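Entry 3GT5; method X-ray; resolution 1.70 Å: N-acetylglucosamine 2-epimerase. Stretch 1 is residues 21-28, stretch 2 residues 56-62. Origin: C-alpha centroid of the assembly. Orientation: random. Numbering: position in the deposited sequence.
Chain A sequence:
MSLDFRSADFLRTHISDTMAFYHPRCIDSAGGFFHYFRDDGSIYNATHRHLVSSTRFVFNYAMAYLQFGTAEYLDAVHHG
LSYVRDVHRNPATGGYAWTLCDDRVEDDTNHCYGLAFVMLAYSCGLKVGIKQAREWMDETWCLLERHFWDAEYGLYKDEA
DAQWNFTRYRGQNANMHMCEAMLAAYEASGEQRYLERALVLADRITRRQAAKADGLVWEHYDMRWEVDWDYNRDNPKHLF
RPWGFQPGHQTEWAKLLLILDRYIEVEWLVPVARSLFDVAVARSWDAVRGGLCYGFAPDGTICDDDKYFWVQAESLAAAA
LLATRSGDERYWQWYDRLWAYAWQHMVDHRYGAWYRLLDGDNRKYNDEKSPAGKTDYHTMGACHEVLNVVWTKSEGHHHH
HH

Stretch 1, residues 21-28: FYHPRCID
Stretch 2, residues 56-62: RFVFNYA

Stretch 2 is helical throughout, part of a longer helix, with Asn60 N bonded to Arg56 O (3.0 Å) and Tyr61 N to Phe57 O (3.1 Å). Stretch 1 finishes a helix at Tyr22, leaves helical geometry at His23 (phi/psi -100/129), passes a cis peptide before Pro24, and makes a type I turn from Pro24 to Ile27. Cys26 N to Tyr22 O (2.8 Å) ties that turn back to the helix end. The backbones stay well apart, with Cys26 CA 9.0 Å from Phe57 CA and His23 CA 9.2 Å from Tyr61 CA, so side chains must fill the gap.

Arg56 lies out of reach, and the contact begins at Phe57, whose CA-to-CB bond points toward stretch 1 (chi1 -90°, m; chi2 -64°). Its ring edge meets the face of Tyr22 (chi1 m, chi2 104°) in an offset edge-to-face pair, centroids 5.5 Å apart and planes at 79°; Phe57 CE1 comes 3.6 Å from Tyr22 CD2. Phe57 CZ also packs 3.9 Å from Cys26 CB. A small side chain suits this position, since Cys26 (chi1 69°, p) fits close to two aromatic rings.

Val58 and Phe59 make no contact. One turn after Phe57, Asn60 (m, chi2 12°) sets ND2 over one face of Tyr22, 4.5 Å from CD1; its amide is satisfied elsewhere in the structure.

Tyr61 (chi1 -84°, m; chi2 -75°) is the largest contributor to the buried surface, 84 of 272 Å². Its length carries a hydroxyl across the gap: Tyr61 OH hydrogen-bonds His23 ND1 at 2.8 Å, with His23 at chi1 t and chi2 70°. Cys26 SG lies 3.1 Å from the same OH and 3.8 Å from Tyr61 CE2, at the ring edge. Ile27 (m, t) reaches in with CD1, 3.7 Å from Tyr61 OH. Ala62 is out of reach.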

ATOM      1  N   PHE A  21      -9.879  16.333  -4.799  1.00 19.60           N
ATOM      2  CA  PHE A  21      -9.482  16.760  -3.451  1.00 19.97           C
ATOM      3  C   PHE A  21      -8.013  17.225  -3.422  1.00 19.71           C
ATOM      4  O   PHE A  21      -7.659  18.285  -2.865  1.00 20.36           O
ATOM      5  CB  PHE A  21      -9.673  15.612  -2.417  1.00 19.78           C
ATOM      6  CG  PHE A  21      -9.167  15.942  -1.067  1.00 20.13           C
ATOM      7  CD1 PHE A  21      -9.924  16.715  -0.215  1.00 23.43           C
ATOM      8  CD2 PHE A  21      -7.913  15.559  -0.648  1.00 18.88           C
ATOM      9  CE1 PHE A  21      -9.469  17.036   1.018  1.00 22.64           C
ATOM     10  CE2 PHE A  21      -7.450  15.905   0.605  1.00 19.61           C
ATOM     11  CZ  PHE A  21      -8.232  16.633   1.435  1.00 22.20           C
ATOM     12  N   TYR A  22      -7.121  16.423  -4.008  1.00 19.60           N
ATOM     13  CA  TYR A  22      -5.677  16.657  -3.874  1.00 19.57           C
ATOM     14  C   TYR A  22      -5.141  17.637  -4.929  1.00 20.12           C
ATOM     15  O   TYR A  22      -4.200  18.338  -4.683  1.00 21.84           O
ATOM     16  CB  TYR A  22      -4.917  15.338  -4.051  1.00 19.90           C
ATOM     17  CG  TYR A  22      -5.029  14.427  -2.876  1.00 18.09           C
ATOM     18  CD1 TYR A  22      -5.867  13.310  -2.922  1.00 18.47           C
ATOM     19  CD2 TYR A  22      -4.328  14.694  -1.684  1.00 18.85           C
ATOM     20  CE1 TYR A  22      -6.032  12.476  -1.817  1.00 17.22           C
ATOM     21  CE2 TYR A  22      -4.448  13.807  -0.568  1.00 15.96           C
ATOM     22  CZ  TYR A  22      -5.296  12.731  -0.648  1.00 17.37           C
ATOM     23  OH  TYR A  22      -5.428  11.869   0.412  1.00 19.55           O
ATOM     24  N   HIS A  23      -5.729  17.610  -6.115  1.00 21.86           N
ATOM     25  CA  HIS A  23      -5.192  18.360  -7.242  1.00 23.30           C
ATOM     26  C   HIS A  23      -5.963  19.667  -7.441  1.00 23.96           C
ATOM     27  O   HIS A  23      -7.189  19.629  -7.503  1.00 24.96           O
ATOM     28  CB  HIS A  23      -5.266  17.533  -8.539  1.00 22.13           C
ATOM     29  CG  HIS A  23      -4.568  18.205  -9.675  1.00 25.72           C
ATOM     30  ND1 HIS A  23      -3.203  18.331  -9.706  1.00 24.43           N
ATOM     31  CD2 HIS A  23      -5.041  18.876 -10.754  1.00 27.34           C
ATOM     32  CE1 HIS A  23      -2.852  19.035 -10.774  1.00 30.36           C
ATOM     33  NE2 HIS A  23      -3.951  19.385 -11.419  1.00 28.64           N
ATOM     34  N   PRO A  24      -5.255  20.815  -7.539  1.00 24.84           N
ATOM     35  CA  PRO A  24      -3.801  20.988  -7.539  1.00 24.74           C
ATOM     36  C   PRO A  24      -3.196  21.432  -6.182  1.00 24.17           C
ATOM     37  O   PRO A  24      -2.007  21.770  -6.097  1.00 24.02           O
ATOM     38  CB  PRO A  24      -3.617  22.079  -8.582  1.00 25.95           C
ATOM     39  CG  PRO A  24      -4.755  23.026  -8.230  1.00 25.28           C
ATOM     40  CD  PRO A  24      -5.934  22.068  -7.938  1.00 25.35           C
ATOM     41  N   ARG A  25      -3.983  21.398  -5.115  1.00 24.20           N
ATOM     42  CA  ARG A  25      -3.547  21.943  -3.833  1.00 25.28           C
ATOM     43  C   ARG A  25      -2.355  21.217  -3.185  1.00 24.46           C
ATOM     44  O   ARG A  25      -1.624  21.821  -2.397  1.00 22.78           O
ATOM     45  CB  ARG A  25      -4.711  21.996  -2.855  1.00 26.48           C
ATOM     46  CG  ARG A  25      -5.692  23.108  -3.191  1.00 30.70           C
ATOM     47  CD  ARG A  25      -6.933  23.079  -2.319  1.00 33.82           C
ATOM     48  NE  ARG A  25      -7.563  21.751  -2.310  1.00 35.06           N
ATOM     49  CZ  ARG A  25      -8.650  21.451  -1.610  1.00 33.35           C
ATOM     50  NH1 ARG A  25      -9.158  20.212  -1.649  1.00 32.29           N
ATOM     51  NH2 ARG A  25      -9.249  22.390  -0.900  1.00 32.68           N
ATOM     52  N   CYS A  26      -2.139  19.945  -3.557  1.00 23.03           N
ATOM     53  CA  CYS A  26      -1.033  19.186  -2.986  1.00 22.93           C
ATOM     54  C   CYS A  26       0.347  19.561  -3.544  1.00 23.02           C
ATOM     55  O   CYS A  26       1.367  19.174  -2.964  1.00 22.90           O
ATOM     56  CB  CYS A  26      -1.253  17.668  -3.152  1.00 21.74           C
ATOM     57  SG  CYS A  26      -1.156  17.100  -4.873  1.00 24.39           S
ATOM     58  N   ILE A  27       0.386  20.301  -4.653  1.00 23.40           N
ATOM     59  CA  ILE A  27       1.642  20.575  -5.371  1.00 24.96           C
ATOM     60  C   ILE A  27       2.360  21.778  -4.750  1.00 26.24           C
ATOM     61  O   ILE A  27       1.790  22.896  -4.607  1.00 26.71           O
ATOM     62  CB  ILE A  27       1.398  20.788  -6.884  1.00 25.29           C
ATOM     63  CG1 ILE A  27       0.837  19.507  -7.549  1.00 27.22           C
ATOM     64  CG2 ILE A  27       2.669  21.282  -7.566  1.00 26.76           C
ATOM     65  CD1 ILE A  27       0.244  19.776  -8.888  1.00 27.38           C
ATOM     66  N   ASP A  28       3.594  21.553  -4.327  1.00 25.46           N
ATOM     67  CA  ASP A  28       4.423  22.614  -3.817  1.00 26.72           C
ATOM     68  C   ASP A  28       5.351  23.020  -4.955  1.00 27.08           C
ATOM     69  O   ASP A  28       6.244  22.258  -5.326  1.00 27.12           O
ATOM     70  CB  ASP A  28       5.212  22.121  -2.616  1.00 26.44           C
ATOM     71  CG  ASP A  28       6.018  23.213  -1.933  1.00 28.59           C
ATOM     72  OD1 ASP A  28       6.087  24.357  -2.444  1.00 31.29           O
ATOM     73  OD2 ASP A  28       6.609  22.912  -0.874  1.00 26.24           O
ATOM     74  N   ARG A  56       4.087   7.887  -2.899  1.00 16.59           N
ATOM     75  CA  ARG A  56       2.694   7.527  -3.163  1.00 16.87           C
ATOM     76  C   ARG A  56       2.015   8.555  -4.058  1.00 16.67           C
ATOM     77  O   ARG A  56       1.178   8.201  -4.878  1.00 16.36           O
ATOM     78  CB  ARG A  56       1.911   7.331  -1.856  1.00 17.30           C
ATOM     79  CG  ARG A  56       2.184   5.953  -1.229  1.00 16.28           C
ATOM     80  CD  ARG A  56       1.450   5.793   0.078  1.00 17.55           C
ATOM     81  NE  ARG A  56       1.754   4.505   0.703  1.00 15.99           N
ATOM     82  CZ  ARG A  56       1.164   4.067   1.822  1.00 19.24           C
ATOM     83  NH1 ARG A  56       0.192   4.773   2.379  1.00 19.99           N
ATOM     84  NH2 ARG A  56       1.496   2.881   2.335  1.00 22.63           N
ATOM     85  N   PHE A  57       2.342   9.839  -3.892  1.00 17.65           N
ATOM     86  CA  PHE A  57       1.750  10.859  -4.784  1.00 17.55           C
ATOM     87  C   PHE A  57       2.195  10.683  -6.244  1.00 18.43           C
ATOM     88  O   PHE A  57       1.448  10.990  -7.150  1.00 19.39           O
ATOM     89  CB  PHE A  57       2.102  12.265  -4.358  1.00 16.78           C
ATOM     90  CG  PHE A  57       1.131  12.889  -3.395  1.00 18.70           C
ATOM     91  CD1 PHE A  57      -0.183  13.146  -3.770  1.00 18.49           C
ATOM     92  CD2 PHE A  57       1.558  13.294  -2.140  1.00 20.39           C
ATOM     93  CE1 PHE A  57      -1.071  13.750  -2.873  1.00 20.79           C
ATOM     94  CE2 PHE A  57       0.671  13.909  -1.238  1.00 19.03           C
ATOM     95  CZ  PHE A  57      -0.640  14.131  -1.624  1.00 19.62           C
ATOM     96  N   VAL A  58       3.411  10.193  -6.482  1.00 18.08           N
ATOM     97  CA  VAL A  58       3.809   9.833  -7.857  1.00 18.43           C
ATOM     98  C   VAL A  58       2.907   8.732  -8.412  1.00 18.31           C
ATOM     99  O   VAL A  58       2.448   8.811  -9.544  1.00 18.78           O
ATOM    100  CB  VAL A  58       5.266   9.375  -7.894  1.00 17.80           C
ATOM    101  CG1 VAL A  58       5.658   8.713  -9.251  1.00 19.67           C
ATOM    102  CG2 VAL A  58       6.179  10.519  -7.595  1.00 18.28           C
ATOM    103  N   PHE A  59       2.617   7.700  -7.619  1.00 18.37           N
ATOM    104  CA  PHE A  59       1.648   6.670  -8.016  1.00 18.74           C
ATOM    105  C   PHE A  59       0.269   7.291  -8.357  1.00 18.46           C
ATOM    106  O   PHE A  59      -0.289   6.969  -9.407  1.00 19.10           O
ATOM    107  CB  PHE A  59       1.540   5.572  -6.915  1.00 18.77           C
ATOM    108  CG  PHE A  59       0.438   4.595  -7.110  1.00 17.01           C
ATOM    109  CD1 PHE A  59       0.704   3.349  -7.647  1.00 19.05           C
ATOM    110  CD2 PHE A  59      -0.864   4.891  -6.698  1.00 18.70           C
ATOM    111  CE1 PHE A  59      -0.306   2.405  -7.798  1.00 19.41           C
ATOM    112  CE2 PHE A  59      -1.909   3.941  -6.867  1.00 20.82           C
ATOM    113  CZ  PHE A  59      -1.608   2.696  -7.411  1.00 20.95           C
ATOM    114  N   ASN A  60      -0.277   8.122  -7.456  1.00 17.88           N
ATOM    115  CA  ASN A  60      -1.605   8.765  -7.591  1.00 18.21           C
ATOM    116  C   ASN A  60      -1.670   9.361  -8.998  1.00 18.16           C
ATOM    117  O   ASN A  60      -2.603   9.136  -9.764  1.00 17.71           O
ATOM    118  CB  ASN A  60      -1.766   9.981  -6.662  1.00 19.89           C
ATOM    119  CG  ASN A  60      -2.136   9.668  -5.217  1.00 21.84           C
ATOM    120  OD1 ASN A  60      -2.084   8.520  -4.754  1.00 24.28           O
ATOM    121  ND2 ASN A  60      -2.566  10.745  -4.482  1.00 21.78           N
ATOM    122  N   TYR A  61      -0.674  10.159  -9.309  1.00 17.00           N
ATOM    123  CA  TYR A  61      -0.765  10.949 -10.539  1.00 17.25           C
ATOM    124  C   TYR A  61      -0.457  10.106 -11.761  1.00 17.29           C
ATOM    125  O   TYR A  61      -1.080  10.313 -12.828  1.00 17.68           O
ATOM    126  CB  TYR A  61       0.172  12.130 -10.449  1.00 15.87           C
ATOM    127  CG  TYR A  61      -0.366  13.357  -9.713  1.00 18.61           C
ATOM    128  CD1 TYR A  61      -1.301  14.175 -10.319  1.00 18.05           C
ATOM    129  CD2 TYR A  61       0.115  13.722  -8.462  1.00 18.77           C
ATOM    130  CE1 TYR A  61      -1.799  15.278  -9.695  1.00 18.61           C
ATOM    131  CE2 TYR A  61      -0.339  14.855  -7.819  1.00 18.33           C
ATOM    132  CZ  TYR A  61      -1.323  15.626  -8.454  1.00 21.99           C
ATOM    133  OH  TYR A  61      -1.783  16.800  -7.889  1.00 25.09           O
ATOM    134  N   ALA A  62       0.489   9.162 -11.645  1.00 17.73           N
ATOM    135  CA  ALA A  62       0.769   8.243 -12.773  1.00 17.39           C
ATOM    136  C   ALA A  62      -0.414   7.400 -13.153  1.00 17.35           C
ATOM    137  O   ALA A  62      -0.739   7.324 -14.310  1.00 18.83           O
ATOM    138  CB  ALA A  62       1.977   7.367 -12.498  1.00 17.77           C
TER